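Local coordinates for protein acetylene hydratase (PDB 2E7Z) that catalyses the non-redox hydration of acetylene to acetaldehyde, using a tungsten-bis(molybdopterin guanine dinucleotide) cofactor and a [4Fe-4S] cluster, at residues I645-T650 / I720-Y725. Sequence-based numbering, arbitrary orientation.
Sequences IWVETT and ILAKAY
Y725 meets both W646 and E648 across the strand pair, its chi1 of 55° putting CG between the backbone N and the carbonyl carbon. One ring face takes a CH-pi contact from W646 CB, 3.8 Å from the centroid, while W646 CD1 lies 3.5 Å from Y725 CE2; the five-membered ring of W646 and the Y725 ring are inclined by 35°, an oblique pair. A tyrosine suits this partly exposed face: the ring packs, and its OH donates a 2.6 Å hydrogen bond to E648 OE1, approaching on the anti side, 29° out of the carboxylate plane. Long polar chains suit E648 and K723 here, the carboxylate reaching that OH and, through a shared water on OE2, K723 NZ, which also salt-bridges E593. Beneath, W646–Y725 and E648–K723 are antiparallel hydrogen-bonded pairs flanking the non-hydrogen-bonded V647–A724. On the face of V647 and A724, the small A724 lets I645 CD1 come within 4.0 Å of its CB. Further along, a water links T650 N to L721 O. Both strands are central in a mixed sheet of the C-terminal dinucleotide-binding region, flanked by strands 653-660 and 596-600, with I669 of strand 668-671 packing against I645, V647 and A724.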
ATOM      1  N   ILE A 645      12.412 -19.056  17.932  1.00 18.41           N
ATOM      2  CA  ILE A 645      12.010 -20.138  17.057  1.00 17.61           C
ATOM      3  C   ILE A 645      12.330 -19.775  15.606  1.00 16.90           C
ATOM      4  O   ILE A 645      12.532 -18.600  15.283  1.00 17.38           O
ATOM      5  CB  ILE A 645      10.489 -20.465  17.176  1.00 17.61           C
ATOM      6  CG1 ILE A 645       9.606 -19.258  16.843  1.00 18.37           C
ATOM      7  CG2 ILE A 645      10.122 -20.959  18.580  1.00 17.31           C
ATOM      8  CD1 ILE A 645       8.160 -19.625  16.549  1.00 18.58           C
ATOM      9  N   TRP A 646      12.369 -20.784  14.737  1.00 16.00           N
ATOM     10  CA  TRP A 646      12.268 -20.550  13.310  1.00 15.36           C
ATOM     11  C   TRP A 646      10.821 -20.773  12.881  1.00 15.24           C
ATOM     12  O   TRP A 646      10.139 -21.692  13.351  1.00 15.78           O
ATOM     13  CB  TRP A 646      13.166 -21.519  12.542  1.00 16.01           C
ATOM     14  CG  TRP A 646      14.624 -21.320  12.740  1.00 16.78           C
ATOM     15  CD1 TRP A 646      15.467 -22.079  13.523  1.00 17.29           C
ATOM     16  CD2 TRP A 646      15.442 -20.320  12.118  1.00 16.42           C
ATOM     17  NE1 TRP A 646      16.758 -21.594  13.432  1.00 16.91           N
ATOM     18  CE2 TRP A 646      16.768 -20.520  12.566  1.00 16.41           C
ATOM     19  CE3 TRP A 646      15.181 -19.274  11.219  1.00 14.82           C
ATOM     20  CZ2 TRP A 646      17.830 -19.704  12.147  1.00 15.98           C
ATOM     21  CZ3 TRP A 646      16.243 -18.474  10.791  1.00 15.51           C
ATOM     22  CH2 TRP A 646      17.550 -18.692  11.267  1.00 16.10           C
ATOM     23  N   VAL A 647      10.350 -19.941  11.966  1.00 14.06           N
ATOM     24  CA  VAL A 647       9.079 -20.192  11.313  1.00 14.29           C
ATOM     25  C   VAL A 647       9.428 -20.399   9.849  1.00 13.85           C
ATOM     26  O   VAL A 647      10.082 -19.553   9.237  1.00 13.31           O
ATOM     27  CB  VAL A 647       8.083 -19.033  11.506  1.00 14.61           C
ATOM     28  CG1 VAL A 647       6.789 -19.317  10.767  1.00 16.18           C
ATOM     29  CG2 VAL A 647       7.830 -18.818  13.011  1.00 15.82           C
ATOM     30  N   GLU A 648       9.008 -21.529   9.299  1.00 12.95           N
ATOM     31  CA  GLU A 648       9.478 -21.952   7.989  1.00 12.52           C
ATOM     32  C   GLU A 648       8.301 -22.360   7.109  1.00 11.83           C
ATOM     33  O   GLU A 648       7.412 -23.121   7.528  1.00 12.41           O
ATOM     34  CB  GLU A 648      10.460 -23.127   8.147  1.00 12.79           C
ATOM     35  CG  GLU A 648      10.984 -23.677   6.813  1.00 12.67           C
ATOM     36  CD  GLU A 648      12.106 -24.697   6.949  1.00 16.08           C
ATOM     37  OE1 GLU A 648      12.548 -25.008   8.074  1.00 16.87           O
ATOM     38  OE2 GLU A 648      12.579 -25.188   5.895  1.00 19.41           O
ATOM     39  N   THR A 649       8.293 -21.857   5.881  1.00 10.79           N
ATOM     40  CA  THR A 649       7.368 -22.304   4.845  1.00 10.87           C
ATOM     41  C   THR A 649       8.179 -23.124   3.844  1.00 10.24           C
ATOM     42  O   THR A 649       9.408 -23.252   3.971  1.00 10.87           O
ATOM     43  CB  THR A 649       6.782 -21.098   4.111  1.00 10.91           C
ATOM     44  OG1 THR A 649       7.847 -20.431   3.407  1.00 11.38           O
ATOM     45  CG2 THR A 649       6.094 -20.130   5.061  1.00 12.43           C
ATOM     46  N   THR A 650       7.519 -23.595   2.790  1.00 10.91           N
ATOM     47  CA  THR A 650       8.243 -24.274   1.727  1.00 11.18           C
ATOM     48  C   THR A 650       9.241 -23.342   1.018  1.00 10.96           C
ATOM     49  O   THR A 650      10.188 -23.821   0.387  1.00 12.53           O
ATOM     50  CB  THR A 650       7.295 -24.881   0.694  1.00 12.02           C
ATOM     51  OG1 THR A 650       6.435 -23.872   0.140  1.00 10.88           O
ATOM     52  CG2 THR A 650       6.473 -26.027   1.294  1.00 13.15           C
ATOM     53  N   ILE A 720      -1.022 -20.347   2.939  1.00 13.99           N
ATOM     54  CA  ILE A 720       0.364 -20.821   3.023  1.00 15.09           C
ATOM     55  C   ILE A 720       0.477 -21.633   4.304  1.00 15.03           C
ATOM     56  O   ILE A 720      -0.051 -21.230   5.337  1.00 15.00           O
ATOM     57  CB  ILE A 720       1.379 -19.643   3.099  1.00 14.64           C
ATOM     58  CG1 ILE A 720       1.434 -18.844   1.793  1.00 16.32           C
ATOM     59  CG2 ILE A 720       2.779 -20.129   3.442  1.00 16.94           C
ATOM     60  CD1 ILE A 720       2.241 -17.538   2.006  1.00 18.51           C
ATOM     61  N   LEU A 721       1.173 -22.762   4.238  1.00 14.83           N
ATOM     62  CA  LEU A 721       1.436 -23.576   5.408  1.00 15.31           C
ATOM     63  C   LEU A 721       2.839 -23.310   5.940  1.00 14.70           C
ATOM     64  O   LEU A 721       3.781 -22.973   5.180  1.00 14.57           O
ATOM     65  CB  LEU A 721       1.235 -25.061   5.074  1.00 15.57           C
ATOM     66  CG  LEU A 721      -0.207 -25.470   4.728  1.00 16.62           C
ATOM     67  CD1 LEU A 721      -0.224 -26.776   3.931  1.00 16.50           C
ATOM     68  CD2 LEU A 721      -1.084 -25.560   5.987  1.00 17.14           C
ATOM     69  N   ALA A 722       2.971 -23.453   7.252  1.00 14.43           N
ATOM     70  CA  ALA A 722       4.225 -23.214   7.956  1.00 14.22           C
ATOM     71  C   ALA A 722       4.455 -24.214   9.090  1.00 15.03           C
ATOM     72  O   ALA A 722       3.505 -24.807   9.631  1.00 15.24           O
ATOM     73  CB  ALA A 722       4.267 -21.795   8.497  1.00 15.00           C
ATOM     74  N   LYS A 723       5.726 -24.370   9.449  1.00 14.28           N
ATOM     75  CA  LYS A 723       6.100 -25.089  10.664  1.00 15.71           C
ATOM     76  C   LYS A 723       6.890 -24.158  11.571  1.00 16.17           C
ATOM     77  O   LYS A 723       7.500 -23.181  11.101  1.00 16.50           O
ATOM     78  CB  LYS A 723       6.938 -26.329  10.345  1.00 16.70           C
ATOM     79  CG  LYS A 723       8.271 -26.020   9.659  1.00 17.19           C
ATOM     80  CD  LYS A 723       9.170 -27.246   9.554  1.00 21.45           C
ATOM     81  CE  LYS A 723       8.826 -28.069   8.355  1.00 23.68           C
ATOM     82  NZ  LYS A 723       9.949 -28.981   7.939  1.00 23.45           N
ATOM     83  N   ALA A 724       6.868 -24.454  12.868  1.00 16.63           N
ATOM     84  CA  ALA A 724       7.608 -23.666  13.835  1.00 16.94           C
ATOM     85  C   ALA A 724       8.427 -24.619  14.690  1.00 17.38           C
ATOM     86  O   ALA A 724       7.921 -25.664  15.126  1.00 18.52           O
ATOM     87  CB  ALA A 724       6.663 -22.860  14.693  1.00 17.48           C
ATOM     88  N   TYR A 725       9.686 -24.271  14.924  1.00 17.41           N
ATOM     89  CA  TYR A 725      10.587 -25.130  15.705  1.00 18.18           C
ATOM     90  C   TYR A 725      11.654 -24.328  16.447  1.00 19.15           C
ATOM     91  O   TYR A 725      11.980 -23.212  16.049  1.00 18.44           O
ATOM     92  CB  TYR A 725      11.195 -26.245  14.817  1.00 17.48           C
ATOM     93  CG  TYR A 725      11.916 -25.750  13.576  1.00 17.01           C
ATOM     94  CD1 TYR A 725      11.231 -25.539  12.389  1.00 17.20           C
ATOM     95  CD2 TYR A 725      13.280 -25.493  13.601  1.00 15.52           C
ATOM     96  CE1 TYR A 725      11.903 -25.076  11.231  1.00 15.32           C
ATOM     97  CE2 TYR A 725      13.956 -25.036  12.471  1.00 14.72           C
ATOM     98  CZ  TYR A 725      13.261 -24.828  11.291  1.00 14.90           C
ATOM     99  OH  TYR A 725      13.944 -24.382  10.183  1.00 14.93           O
TER
HETATM  100  O   HOH W   1      11.319 -27.743   5.557  1.00 28.83           O
HETATM  101  O   HOH W   2       4.760 -23.953   3.034  1.00 21.48           O